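Local coordinates for p-47 protein (Clostridium botulinum E1 str. 'BoNT E Beluga', PDB 5WIX) that is of unknown function but has a tubular lipid-binding (TULIP) domain fold resembling bactericidal/permeability-increasing protein, consistent with a role in binding lipids, at residues K339-N344 against K348-I353. Numbering follows the deposited sequence.
Sequences KFIYDN and KVSFEI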
loop_
_atom_site.group_PDB
_atom_site.type_symbol
_atom_site.label_atom_id
_atom_site.label_comp_id
_atom_site.label_asym_id
_atom_site.label_seq_id
_atom_site.Cartn_x
_atom_site.Cartn_y
_atom_site.Cartn_z
ATOM N N LYS A 339 2.425 -11.045 -18.855
ATOM C CA LYS A 339 3.459 -10.421 -18.024
ATOM C C LYS A 339 3.235 -8.941 -17.708
ATOM O O LYS A 339 2.922 -8.151 -18.594
ATOM C CB LYS A 339 4.826 -10.573 -18.702
ATOM C CG LYS A 339 5.976 -9.923 -17.960
ATOM C CD LYS A 339 7.297 -10.040 -18.732
ATOM C CE LYS A 339 8.488 -9.509 -17.906
ATOM N NZ LYS A 339 9.803 -9.586 -18.614
ATOM N N PHE A 340 3.432 -8.573 -16.444
ATOM C CA PHE A 340 3.366 -7.181 -16.011
ATOM C C PHE A 340 4.403 -6.354 -16.747
ATOM O O PHE A 340 5.485 -6.837 -17.050
ATOM C CB PHE A 340 3.582 -7.089 -14.502
ATOM C CG PHE A 340 3.752 -5.686 -13.986
ATOM C CD1 PHE A 340 2.650 -4.931 -13.613
ATOM C CD2 PHE A 340 5.015 -5.137 -13.828
ATOM C CE1 PHE A 340 2.806 -3.644 -13.120
ATOM C CE2 PHE A 340 5.178 -3.857 -13.330
ATOM C CZ PHE A 340 4.076 -3.111 -12.976
ATOM N N ILE A 341 4.061 -5.105 -17.030
ATOM C CA ILE A 341 4.893 -4.219 -17.842
ATOM C C ILE A 341 4.692 -2.805 -17.354
ATOM O O ILE A 341 3.562 -2.312 -17.296
ATOM C CB ILE A 341 4.537 -4.291 -19.351
ATOM C CG1 ILE A 341 5.218 -5.489 -20.008
ATOM C CG2 ILE A 341 4.940 -2.990 -20.078
ATOM C CD1 ILE A 341 6.698 -5.405 -19.928
ATOM N N TYR A 342 5.771 -2.132 -16.992
ATOM C CA TYR A 342 5.576 -0.779 -16.523
ATOM C C TYR A 342 6.309 0.226 -17.382
ATOM O O TYR A 342 7.468 0.041 -17.755
ATOM C CB TYR A 342 5.991 -0.653 -15.079
ATOM C CG TYR A 342 5.868 0.761 -14.568
ATOM C CD1 TYR A 342 4.620 1.354 -14.387
ATOM C CD2 TYR A 342 7.001 1.507 -14.271
ATOM C CE1 TYR A 342 4.512 2.646 -13.919
ATOM C CE2 TYR A 342 6.901 2.791 -13.810
ATOM C CZ TYR A 342 5.659 3.359 -13.631
ATOM O OH TYR A 342 5.576 4.649 -13.167
ATOM N N ASP A 343 5.596 1.287 -17.721
ATOM C CA ASP A 343 6.151 2.323 -18.560
ATOM C C ASP A 343 6.395 3.512 -17.655
ATOM O O ASP A 343 5.447 4.156 -17.214
ATOM C CB ASP A 343 5.202 2.657 -19.707
ATOM C CG ASP A 343 5.555 3.953 -20.406
ATOM O OD1 ASP A 343 6.747 4.311 -20.462
ATOM O OD2 ASP A 343 4.629 4.620 -20.908
ATOM N N ASN A 344 7.660 3.788 -17.344
ATOM C CA ASN A 344 7.932 4.823 -16.364
ATOM C C ASN A 344 7.651 6.218 -16.917
ATOM O O ASN A 344 7.403 7.144 -16.157
ATOM C CB ASN A 344 9.371 4.732 -15.855
ATOM C CG ASN A 344 9.553 5.406 -14.490
ATOM O OD1 ASN A 344 8.699 5.291 -13.600
ATOM N ND2 ASN A 344 10.676 6.121 -14.326
ATOM N N LYS A 348 2.088 3.894 -17.044
ATOM C CA LYS A 348 1.078 2.932 -17.497
ATOM C C LYS A 348 1.416 1.491 -17.082
ATOM O O LYS A 348 2.528 1.018 -17.320
ATOM C CB LYS A 348 0.927 2.999 -19.026
ATOM C CG LYS A 348 0.376 4.329 -19.579
ATOM C CD LYS A 348 -0.981 4.666 -18.950
ATOM C CE LYS A 348 -1.533 5.998 -19.459
ATOM N NZ LYS A 348 -2.926 6.239 -18.966
ATOM N N VAL A 349 0.459 0.794 -16.476
ATOM C CA VAL A 349 0.615 -0.638 -16.206
ATOM C C VAL A 349 -0.042 -1.480 -17.314
ATOM O O VAL A 349 -1.159 -1.208 -17.759
ATOM C CB VAL A 349 0.036 -1.020 -14.830
ATOM C CG1 VAL A 349 -0.203 -2.525 -14.734
ATOM C CG2 VAL A 349 0.970 -0.542 -13.716
ATOM N N SER A 350 0.659 -2.519 -17.743
ATOM C CA SER A 350 0.387 -3.179 -19.012
ATOM C C SER A 350 0.631 -4.658 -18.829
ATOM O O SER A 350 1.471 -5.063 -18.029
ATOM C CB SER A 350 1.313 -2.593 -20.090
ATOM O OG SER A 350 1.305 -3.346 -21.294
ATOM N N PHE A 351 -0.101 -5.480 -19.550
ATOM C CA PHE A 351 0.232 -6.896 -19.598
ATOM C C PHE A 351 0.317 -7.357 -21.034
ATOM O O PHE A 351 -0.598 -7.132 -21.851
ATOM C CB PHE A 351 -0.785 -7.735 -18.845
ATOM C CG PHE A 351 -0.942 -7.344 -17.414
ATOM C CD1 PHE A 351 -0.392 -8.135 -16.401
ATOM C CD2 PHE A 351 -1.636 -6.193 -17.063
ATOM C CE1 PHE A 351 -0.546 -7.786 -15.082
ATOM C CE2 PHE A 351 -1.797 -5.834 -15.729
ATOM C CZ PHE A 351 -1.247 -6.632 -14.741
ATOM N N GLU A 352 1.433 -7.991 -21.347
ATOM C CA GLU A 352 1.626 -8.519 -22.670
ATOM C C GLU A 352 1.734 -10.033 -22.621
ATOM O O GLU A 352 1.803 -10.640 -21.551
ATOM C CB GLU A 352 2.855 -7.895 -23.312
ATOM C CG GLU A 352 4.148 -8.331 -22.735
ATOM C CD GLU A 352 5.294 -7.521 -23.285
ATOM O OE1 GLU A 352 5.012 -6.641 -24.139
ATOM O OE2 GLU A 352 6.453 -7.765 -22.867
ATOM N N ILE A 353 1.700 -10.634 -23.802
ATOM C CA ILE A 353 1.779 -12.074 -23.947
ATOM C C ILE A 353 3.212 -12.541 -23.773
ATOM O O ILE A 353 4.099 -12.048 -24.462
ATOM C CB ILE A 353 1.264 -12.498 -25.330
ATOM C CG1 ILE A 353 -0.178 -12.018 -25.511
ATOM C CG2 ILE A 353 1.407 -14.017 -25.523
ATOM C CD1 ILE A 353 -1.208 -12.835 -24.703
#
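K339 and E352 face each other as a hydrogen-bonded antiparallel pair, with K339 N 2.8 Å from E352 O and E352 N returning a bond to K339 O. At the turn end, D343 N bonds K348 O at 3.1 Å, and K348 N reaches D343 O only weakly. Midway, S350 N makes a weak, bent bond to I341 O (N-H...O 127°). F351 CA also approaches K339 O at 3.1 Å, a CA-H...O contact. The register is that of a beta hairpin, strands 328-343 and 348-363, within an antiparallel sheet of the TULIP fold. At its turn the D343 carboxylate binds K345 N and the N346 side-chain amide.

F340, Y342, V349 and F351 share one face of the sheet. With CG anti to the backbone N (chi1 171°), the F340 ring reaches diagonally to V349, its CE1 3.6 Å from V349 CG1, and the two side chains cross at about a right angle; F351 CZ lies at the edge of the same ring. V349 CG2 meets the Y342 ring at its edge, 4.2 Å from Y342 CD1. Strand 414-422 packs on F340 and Y342, and helix 240-252 on F351.

On the other face, I341 CG2 rests 3.6 Å from S350 CB, while the E352 side chain slants across I341, its OE2 3.8 Å from I341 CD1.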